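Local coordinates for protein putative dihydrodipicolinate synthase (Thermus thermophilus, PDB 2PCQ) that belongs to the dihydrodipicolinate synthase family of TIM-barrel proteins and forms a four-chain assembly, at residues M1-E13 with D33-L47. Numbering follows the deposited sequence.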
loop_
_atom_site.group_PDB
_atom_site.type_symbol
_atom_site.label_atom_id
_atom_site.label_comp_id
_atom_site.label_asym_id
_atom_site.label_seq_id
_atom_site.Cartn_x
_atom_site.Cartn_y
_atom_site.Cartn_z
HETATM N N MSE A 1 -5.244 -0.289 32.810
HETATM C CA MSE A 1 -5.622 1.110 33.153
HETATM C C MSE A 1 -6.177 1.851 31.951
HETATM O O MSE A 1 -6.135 1.357 30.819
HETATM C CB MSE A 1 -4.411 1.869 33.688
HETATM C CG MSE A 1 -3.746 1.204 34.865
HETATM SE SE MSE A 1 -2.383 2.356 35.582
HETATM C CE MSE A 1 -0.961 1.886 34.337
ATOM N N ILE A 2 -6.693 3.045 32.212
ATOM C CA ILE A 2 -7.245 3.905 31.176
ATOM C C ILE A 2 -6.518 5.236 31.271
ATOM O O ILE A 2 -6.572 5.906 32.306
ATOM C CB ILE A 2 -8.761 4.168 31.393
ATOM C CG1 ILE A 2 -9.555 2.853 31.325
ATOM C CG2 ILE A 2 -9.269 5.171 30.357
ATOM C CD1 ILE A 2 -9.443 2.146 29.971
ATOM N N LEU A 3 -5.818 5.600 30.203
ATOM C CA LEU A 3 -5.091 6.862 30.167
ATOM C C LEU A 3 -5.427 7.620 28.898
ATOM O O LEU A 3 -5.524 7.039 27.823
ATOM C CB LEU A 3 -3.574 6.644 30.204
ATOM C CG LEU A 3 -2.952 6.021 31.450
ATOM C CD1 LEU A 3 -3.108 4.506 31.415
ATOM C CD2 LEU A 3 -1.483 6.400 31.504
ATOM N N PRO A 4 -5.631 8.937 29.007
ATOM C CA PRO A 4 -5.946 9.668 27.786
ATOM C C PRO A 4 -4.730 10.417 27.247
ATOM O O PRO A 4 -3.889 10.887 28.013
ATOM C CB PRO A 4 -7.026 10.630 28.246
ATOM C CG PRO A 4 -6.490 11.049 29.596
ATOM C CD PRO A 4 -6.021 9.719 30.199
ATOM N N PRO A 5 -4.603 10.498 25.915
ATOM C CA PRO A 5 -3.475 11.224 25.329
ATOM C C PRO A 5 -3.994 12.663 25.247
ATOM O O PRO A 5 -4.680 13.030 24.291
ATOM C CB PRO A 5 -3.323 10.573 23.955
ATOM C CG PRO A 5 -4.735 10.218 23.599
ATOM C CD PRO A 5 -5.271 9.655 24.907
ATOM N N ILE A 6 -3.696 13.472 26.258
ATOM C CA ILE A 6 -4.197 14.839 26.256
ATOM C C ILE A 6 -3.607 15.712 25.156
ATOM O O ILE A 6 -2.413 15.654 24.861
ATOM C CB ILE A 6 -3.981 15.545 27.620
ATOM C CG1 ILE A 6 -2.490 15.739 27.898
ATOM C CG2 ILE A 6 -4.629 14.728 28.734
ATOM C CD1 ILE A 6 -2.221 16.636 29.093
ATOM N N PRO A 7 -4.455 16.527 24.517
ATOM C CA PRO A 7 -3.959 17.400 23.454
ATOM C C PRO A 7 -3.148 18.540 24.049
ATOM O O PRO A 7 -3.231 18.805 25.249
ATOM C CB PRO A 7 -5.241 17.881 22.778
ATOM C CG PRO A 7 -6.220 17.913 23.904
ATOM C CD PRO A 7 -5.920 16.624 24.642
ATOM N N THR A 8 -2.339 19.187 23.217
ATOM C CA THR A 8 -1.534 20.318 23.656
ATOM C C THR A 8 -2.186 21.552 23.045
ATOM O O THR A 8 -2.203 21.720 21.826
ATOM C CB THR A 8 -0.082 20.202 23.168
ATOM O OG1 THR A 8 0.500 19.006 23.703
ATOM C CG2 THR A 8 0.732 21.406 23.635
ATOM N N PRO A 9 -2.748 22.427 23.891
ATOM C CA PRO A 9 -3.424 23.656 23.468
ATOM C C PRO A 9 -2.572 24.733 22.810
ATOM O O PRO A 9 -1.476 25.036 23.268
ATOM C CB PRO A 9 -4.057 24.174 24.764
ATOM C CG PRO A 9 -4.177 22.947 25.624
ATOM C CD PRO A 9 -2.881 22.240 25.346
ATOM N N PHE A 10 -3.107 25.298 21.730
ATOM C CA PHE A 10 -2.493 26.402 20.994
ATOM C C PHE A 10 -3.665 27.369 20.815
ATOM O O PHE A 10 -4.812 26.924 20.744
ATOM C CB PHE A 10 -2.032 25.975 19.590
ATOM C CG PHE A 10 -0.901 24.985 19.579
ATOM C CD1 PHE A 10 0.397 25.383 19.882
ATOM C CD2 PHE A 10 -1.137 23.646 19.259
ATOM C CE1 PHE A 10 1.449 24.465 19.868
ATOM C CE2 PHE A 10 -0.100 22.721 19.241
ATOM C CZ PHE A 10 1.200 23.129 19.547
ATOM N N ASP A 11 -3.409 28.673 20.765
ATOM C CA ASP A 11 -4.510 29.597 20.520
ATOM C C ASP A 11 -4.724 29.536 19.011
ATOM O O ASP A 11 -4.040 28.774 18.328
ATOM C CB ASP A 11 -4.178 31.032 20.962
ATOM C CG ASP A 11 -2.897 31.566 20.344
ATOM O OD1 ASP A 11 -2.603 31.247 19.171
ATOM O OD2 ASP A 11 -2.193 32.327 21.039
ATOM N N ARG A 12 -5.660 30.322 18.487
ATOM C CA ARG A 12 -5.937 30.314 17.052
ATOM C C ARG A 12 -4.741 30.683 16.175
ATOM O O ARG A 12 -4.662 30.257 15.021
ATOM C CB ARG A 12 -7.110 31.244 16.732
ATOM C CG ARG A 12 -8.477 30.648 17.039
ATOM C CD ARG A 12 -9.587 31.658 16.791
ATOM N NE ARG A 12 -10.911 31.102 17.048
ATOM C CZ ARG A 12 -11.506 30.197 16.278
ATOM N NH1 ARG A 12 -10.899 29.736 15.194
ATOM N NH2 ARG A 12 -12.711 29.753 16.595
ATOM N N GLU A 13 -3.814 31.469 16.717
ATOM C CA GLU A 13 -2.634 31.875 15.957
ATOM C C GLU A 13 -1.511 30.838 16.009
ATOM O O GLU A 13 -0.490 30.983 15.335
ATOM C CB GLU A 13 -2.111 33.224 16.459
ATOM C CG GLU A 13 -2.999 34.415 16.118
ATOM C CD GLU A 13 -4.363 34.345 16.780
ATOM O OE1 GLU A 13 -4.419 34.230 18.024
ATOM O OE2 GLU A 13 -5.380 34.411 16.056
ATOM N N ASP A 33 -6.571 6.962 35.248
ATOM C CA ASP A 33 -5.477 6.370 36.016
ATOM C C ASP A 33 -4.169 7.142 35.877
ATOM O O ASP A 33 -3.284 7.038 36.726
ATOM C CB ASP A 33 -5.260 4.922 35.579
ATOM C CG ASP A 33 -6.420 4.023 35.955
ATOM O OD1 ASP A 33 -6.582 3.746 37.161
ATOM O OD2 ASP A 33 -7.173 3.606 35.049
ATOM N N GLY A 34 -4.053 7.906 34.798
ATOM C CA GLY A 34 -2.852 8.679 34.559
ATOM C C GLY A 34 -2.967 9.388 33.227
ATOM O O GLY A 34 -3.937 9.188 32.498
ATOM N N LEU A 35 -1.979 10.211 32.901
ATOM C CA LEU A 35 -2.006 10.948 31.648
ATOM C C LEU A 35 -0.839 10.601 30.741
ATOM O O LEU A 35 0.230 10.201 31.208
ATOM C CB LEU A 35 -1.950 12.455 31.915
ATOM C CG LEU A 35 -2.978 13.131 32.822
ATOM C CD1 LEU A 35 -2.569 14.588 33.009
ATOM C CD2 LEU A 35 -4.375 13.034 32.218
ATOM N N LEU A 36 -1.062 10.755 29.440
ATOM C CA LEU A 36 -0.005 10.560 28.457
ATOM C C LEU A 36 0.192 11.946 27.861
ATOM O O LEU A 36 -0.700 12.468 27.186
ATOM C CB LEU A 36 -0.414 9.583 27.346
ATOM C CG LEU A 36 0.436 9.712 26.066
ATOM C CD1 LEU A 36 1.923 9.578 26.389
ATOM C CD2 LEU A 36 0.016 8.656 25.054
ATOM N N VAL A 37 1.342 12.550 28.138
ATOM C CA VAL A 37 1.660 13.876 27.616
ATOM C C VAL A 37 2.457 13.710 26.318
ATOM O O VAL A 37 3.371 12.896 26.246
ATOM C CB VAL A 37 2.507 14.692 28.629
ATOM C CG1 VAL A 37 2.780 16.084 28.080
ATOM C CG2 VAL A 37 1.777 14.786 29.960
ATOM N N TYR A 38 2.092 14.478 25.297
ATOM C CA TYR A 38 2.757 14.421 23.998
ATOM C C TYR A 38 2.604 13.065 23.310
ATOM O O TYR A 38 3.558 12.535 22.733
ATOM C CB TYR A 38 4.250 14.770 24.122
ATOM C CG TYR A 38 4.537 16.173 24.630
ATOM C CD1 TYR A 38 3.641 17.219 24.399
ATOM C CD2 TYR A 38 5.715 16.458 25.322
ATOM C CE1 TYR A 38 3.911 18.515 24.843
ATOM C CE2 TYR A 38 5.999 17.758 25.768
ATOM C CZ TYR A 38 5.093 18.776 25.526
ATOM O OH TYR A 38 5.365 20.057 25.948
ATOM N N GLY A 39 1.399 12.506 23.390
ATOM C CA GLY A 39 1.111 11.246 22.727
ATOM C C GLY A 39 0.856 11.597 21.271
ATOM O O GLY A 39 1.056 12.748 20.889
ATOM N N SER A 40 0.414 10.643 20.455
ATOM C CA SER A 40 0.170 10.939 19.043
ATOM C C SER A 40 -0.909 12.005 18.829
ATOM O O SER A 40 -0.906 12.699 17.815
ATOM C CB SER A 40 -0.187 9.660 18.268
ATOM O OG SER A 40 -1.349 9.034 18.787
ATOM N N ASN A 41 -1.827 12.144 19.780
ATOM C CA ASN A 41 -2.876 13.158 19.675
ATOM C C ASN A 41 -2.448 14.458 20.362
ATOM O O ASN A 41 -3.202 15.433 20.387
ATOM C CB ASN A 41 -4.175 12.652 20.317
ATOM C CG ASN A 41 -5.009 11.809 19.367
ATOM O OD1 ASN A 41 -5.789 12.337 18.567
ATOM N ND2 ASN A 41 -4.843 10.490 19.444
ATOM N N GLY A 42 -1.232 14.470 20.906
ATOM C CA GLY A 42 -0.736 15.642 21.611
ATOM C C GLY A 42 0.084 16.665 20.838
ATOM O O GLY A 42 0.582 17.620 21.431
ATOM N N GLU A 43 0.228 16.472 19.528
ATOM C CA GLU A 43 0.983 17.387 18.672
ATOM C C GLU A 43 2.404 17.679 19.140
ATOM O O GLU A 43 2.909 18.791 18.976
ATOM C CB GLU A 43 0.217 18.707 18.495
ATOM C CG GLU A 43 -1.056 18.555 17.668
ATOM C CD GLU A 43 -1.811 19.861 17.484
ATOM O OE1 GLU A 43 -1.396 20.686 16.642
ATOM O OE2 GLU A 43 -2.823 20.060 18.187
ATOM N N GLY A 44 3.053 16.672 19.714
ATOM C CA GLY A 44 4.416 16.858 20.167
ATOM C C GLY A 44 5.336 17.273 19.028
ATOM O O GLY A 44 6.201 18.123 19.215
ATOM N N VAL A 45 5.150 16.684 17.849
ATOM C CA VAL A 45 5.990 17.013 16.697
ATOM C C VAL A 45 5.703 18.399 16.129
ATOM O O VAL A 45 6.397 18.858 15.222
ATOM C CB VAL A 45 5.848 15.972 15.557
ATOM C CG1 VAL A 45 6.277 14.595 16.057
ATOM C CG2 VAL A 45 4.418 15.941 15.045
ATOM N N HIS A 46 4.683 19.067 16.661
ATOM C CA HIS A 46 4.349 20.410 16.208
ATOM C C HIS A 46 5.043 21.460 17.074
ATOM O O HIS A 46 4.859 22.660 16.880
ATOM C CB HIS A 46 2.835 20.628 16.241
ATOM C CG HIS A 46 2.110 19.995 15.095
ATOM N ND1 HIS A 46 0.750 20.133 14.907
ATOM C CD2 HIS A 46 2.558 19.250 14.056
ATOM C CE1 HIS A 46 0.395 19.505 13.802
ATOM N NE2 HIS A 46 1.473 18.960 13.264
ATOM N N LEU A 47 5.855 20.998 18.020
ATOM C CA LEU A 47 6.569 21.897 18.924
ATOM C C LEU A 47 8.072 21.877 18.695
ATOM O O LEU A 47 8.634 20.855 18.313
ATOM C CB LEU A 47 6.315 21.493 20.379
ATOM C CG LEU A 47 4.876 21.400 20.883
ATOM C CD1 LEU A 47 4.871 20.768 22.263
ATOM C CD2 LEU A 47 4.251 22.781 20.919
HETATM O O HOH W 1 -0.968 13.377 24.625
HETATM O O HOH W 2 0.086 16.616 25.131
HETATM O O HOH W 3 -2.886 18.246 20.419
#
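T8 OG1 donates to G42 O at 2.7 Å, in the carbonyl plane and on a lone pair. The same hydroxyl oxygen sits at the edge of the Y38 ring and accepts from a water. That water also donates to I6 O and accepts from Y38 N, so it links I6, T8 and Y38 across the contact. A second water donates to I6 O and L36 O and accepts from G39 N. Direct pairing is sparse: L36 N bonds to P4 O at 3.2 Å, and the return bond from I6 N to L36 O is weak. P4 and P5 have no N-H to give. P5 CB packs on L36 CD2 at 4.0 Å. In I6, chi1 of 66° leaves CG2 beside the backbone N, where it meets L35 CD2 at 3.9 Å. Where strand 2-6 begins, I2 and the loop residue D33 exchange two hydrogen bonds. D33 N donates to I2 O, and I2 N reaches the anti side of D33 OD2 at 2.9 Å, 21° out of the carboxylate plane. R205 forms a salt bridge to that same oxygen. Beyond T8, L47 CD2 touches the edge of the F10 ring, 3.4 Å from F10 CZ. E43 OE1 comes obliquely to within 3.5 Å of F10 CE2, carboxylate and ring planes 60° apart. H46 ND1 donates to E43 OE1; K242 salt-bridges E43 OE2. Y100 of a second subunit meets H46 edge-to-face. Strands 2-6 and 36-37 are parallel neighbours, joined through helix 18-28 in the first beta-alpha-beta unit of a TIM barrel.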